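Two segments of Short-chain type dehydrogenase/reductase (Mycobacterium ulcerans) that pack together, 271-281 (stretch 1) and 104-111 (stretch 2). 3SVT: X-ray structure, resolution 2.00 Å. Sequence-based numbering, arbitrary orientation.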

# COMPACT_ATOMS: atom_id res chain seq x y z
N VAL B 271 -25.74 20.26 -10.91
CA VAL B 271 -25.52 20.09 -12.34
C VAL B 271 -25.97 18.70 -12.83
O VAL B 271 -26.50 18.59 -13.90
CB VAL B 271 -24.02 20.29 -12.71
CG1 VAL B 271 -23.77 19.92 -14.15
CG2 VAL B 271 -23.55 21.74 -12.44
N PHE B 272 -25.71 17.66 -12.04
CA PHE B 272 -25.98 16.26 -12.42
C PHE B 272 -27.17 15.63 -11.69
O PHE B 272 -27.73 14.66 -12.16
CB PHE B 272 -24.75 15.37 -12.15
CG PHE B 272 -23.60 15.62 -13.09
CD1 PHE B 272 -23.50 14.92 -14.29
CD2 PHE B 272 -22.63 16.57 -12.78
CE1 PHE B 272 -22.43 15.16 -15.18
CE2 PHE B 272 -21.56 16.82 -13.66
CZ PHE B 272 -21.47 16.11 -14.86
N GLY B 273 -27.51 16.15 -10.52
CA GLY B 273 -28.47 15.47 -9.64
C GLY B 273 -27.81 14.33 -8.88
O GLY B 273 -26.82 13.75 -9.35
N ARG B 274 -28.36 14.01 -7.71
CA ARG B 274 -27.77 13.01 -6.78
C ARG B 274 -27.75 11.59 -7.37
O ARG B 274 -26.85 10.80 -7.11
CB ARG B 274 -28.52 13.00 -5.43
N ASP B 275 -28.75 11.27 -8.18
CA ASP B 275 -28.85 9.92 -8.71
C ASP B 275 -27.76 9.65 -9.72
O ASP B 275 -27.13 8.60 -9.67
CB ASP B 275 -30.20 9.72 -9.33
CG ASP B 275 -31.32 9.88 -8.32
OD1 ASP B 275 -31.42 9.05 -7.39
OD2 ASP B 275 -32.07 10.85 -8.45
N ALA B 276 -27.51 10.61 -10.62
CA ALA B 276 -26.42 10.48 -11.58
C ALA B 276 -25.06 10.29 -10.89
O ALA B 276 -24.19 9.65 -11.45
CB ALA B 276 -26.38 11.70 -12.52
N LEU B 277 -24.89 10.84 -9.69
CA LEU B 277 -23.60 10.79 -9.01
C LEU B 277 -23.31 9.42 -8.41
O LEU B 277 -22.18 9.13 -8.02
CB LEU B 277 -23.54 11.89 -7.94
CG LEU B 277 -23.46 13.34 -8.45
CD1 LEU B 277 -23.44 14.30 -7.25
CD2 LEU B 277 -22.23 13.57 -9.34
N ARG B 278 -24.32 8.57 -8.34
CA ARG B 278 -24.12 7.17 -7.96
C ARG B 278 -24.40 6.22 -9.13
O ARG B 278 -24.65 5.02 -8.93
CB ARG B 278 -24.99 6.81 -6.73
CG ARG B 278 -26.47 6.85 -6.98
CD ARG B 278 -27.25 6.24 -5.83
NE ARG B 278 -28.67 6.49 -6.03
CZ ARG B 278 -29.47 5.77 -6.80
NH1 ARG B 278 -29.04 4.69 -7.45
NH2 ARG B 278 -30.74 6.12 -6.92
N GLY B 279 -24.32 6.76 -10.35
CA GLY B 279 -24.62 6.03 -11.55
C GLY B 279 -26.10 6.22 -11.74
O GLY B 279 -26.73 6.92 -10.98
N LEU B 280 -26.70 5.60 -12.70
CA LEU B 280 -28.12 5.91 -12.94
C LEU B 280 -28.17 7.02 -13.97
O LEU B 280 -28.04 8.20 -13.68
CB LEU B 280 -28.90 6.29 -11.66
CG LEU B 280 -30.43 6.25 -11.90
CD1 LEU B 280 -30.85 5.03 -12.70
CD2 LEU B 280 -31.21 6.28 -10.59
N VAL B 281 -28.36 6.55 -15.20
CA VAL B 281 -28.40 7.34 -16.41
C VAL B 281 -29.85 7.42 -16.87
O VAL B 281 -30.54 6.41 -16.85
CB VAL B 281 -27.57 6.66 -17.53
OXT VAL B 281 -30.38 8.48 -17.25
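Stretch 2 104-111: NIGPITQV

Residues 104-111 lie as an irregular segment along the C-terminal tail of the same chain, 271-281, far apart in sequence but packed together through 349 Å² of buried surface, both sides summed. Stretch 1 leaves a helix at G273, where phi turns positive, then passes through helical backbone angles at 274-277 before its loop ends in the C-terminal carboxylate of V281. Stretch 2 is loop except for a short 3-10 segment at 108-109. The two run in the same general sense: early residues of stretch 2 meet F272, later ones meet G279 and V281, and the closest CA pairs are L277 with P107 (5.5 Å) and G279 with T109 (5.6 Å). No hydrogen bond joins the modelled atoms of the two stretches, so the contact rests on packing.

N104 is out of reach. At I105 the backbone makes the first contact, I105 O lying 3.7 Å from F272 CZ; the side chain is modelled only to CB. G106 follows with its CA 4.1 Å from F272 CZ. A CB here would be tight against the ring, 3.2 Å from F272 CZ, and would clash with P107 CD at 3.0 Å.

P107 is the centre of the contact and has the largest area covered by the other stretch. Its CD sits over one face of the F272 ring, 4.1 Å from the centroid and 23° off the ring normal, a CH-pi arrangement in which P107 CD comes within 3.8 Å of F272 CE1. The pyrrolidine ring also meets backbone: P107 CG is 3.2 Å from A276 O, the carbonyl that accepts a hydrogen bond from G279 N (3.1 Å) within the tail. L277 points its CA-to-CB bond away, yet the end of its side chain comes back, bringing L277 CD2 to 4.5 Å from P107 CD.

I108 makes no contact, its side chain ending away from the tail. The CA-to-CB bond of T109 points toward the tail, and with chi1 in the p well T109 OG1 lies 3.4 Å from G279 CA. This hydroxyl is buried without a polar partner in the model; even A276 O is 4.3 Å from T109 OG1. G279 has positive phi, and a CB there would be tight against T109 CG2, at 3.4 Å. The hydrogen bond from Q110 N to P107 O (3.0 Å) closes the turn around 108-109. Q110 extends its side chain toward the end of the tail, bringing Q110 NE2 to 4.0 Å from V281 CB, the last side-chain atom modelled there, and V111 has left the contact.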

# COMPACT_ATOMS: atom_id res chain seq x y z
N ASN B 104 -11.73 15.59 -17.24
CA ASN B 104 -12.96 14.91 -16.81
C ASN B 104 -13.48 15.40 -15.44
O ASN B 104 -12.71 15.63 -14.52
CB ASN B 104 -12.76 13.39 -16.78
N ILE B 105 -14.80 15.58 -15.33
CA ILE B 105 -15.44 15.78 -14.03
C ILE B 105 -16.90 15.35 -14.11
O ILE B 105 -17.75 16.06 -14.66
CB ILE B 105 -15.33 17.23 -13.51
N GLY B 106 -17.16 14.16 -13.58
CA GLY B 106 -18.50 13.59 -13.59
C GLY B 106 -18.47 12.09 -13.36
O GLY B 106 -17.40 11.49 -13.26
N PRO B 107 -19.65 11.47 -13.26
CA PRO B 107 -19.74 10.07 -12.93
C PRO B 107 -19.12 9.21 -14.01
O PRO B 107 -19.20 9.51 -15.20
CB PRO B 107 -21.25 9.79 -12.82
CG PRO B 107 -21.92 10.98 -13.29
CD PRO B 107 -20.97 12.11 -13.36
N ILE B 108 -18.54 8.11 -13.57
CA ILE B 108 -17.96 7.16 -14.47
C ILE B 108 -18.97 6.64 -15.51
O ILE B 108 -18.60 6.43 -16.67
CB ILE B 108 -17.34 6.03 -13.64
CG1 ILE B 108 -16.31 5.30 -14.47
CG2 ILE B 108 -18.42 5.15 -12.98
CD1 ILE B 108 -15.06 6.19 -14.72
N THR B 109 -20.23 6.49 -15.11
CA THR B 109 -21.28 6.05 -16.03
C THR B 109 -21.60 7.04 -17.18
O THR B 109 -22.22 6.65 -18.18
CB THR B 109 -22.60 5.75 -15.26
OG1 THR B 109 -22.86 6.82 -14.37
CG2 THR B 109 -22.46 4.48 -14.42
N GLN B 110 -21.20 8.30 -17.06
CA GLN B 110 -21.47 9.28 -18.12
C GLN B 110 -20.21 9.90 -18.67
O GLN B 110 -20.26 10.89 -19.40
CB GLN B 110 -22.39 10.39 -17.60
CG GLN B 110 -23.80 9.92 -17.21
CD GLN B 110 -24.73 9.78 -18.41
OE1 GLN B 110 -24.33 9.23 -19.45
NE2 GLN B 110 -25.96 10.29 -18.30
N VAL B 111 -19.07 9.31 -18.34
CA VAL B 111 -17.80 9.90 -18.68
C VAL B 111 -17.67 10.09 -20.21
O VAL B 111 -18.06 9.24 -21.01
CB VAL B 111 -16.62 9.06 -18.09
CG1 VAL B 111 -16.30 7.91 -18.98
CG2 VAL B 111 -15.40 9.91 -17.91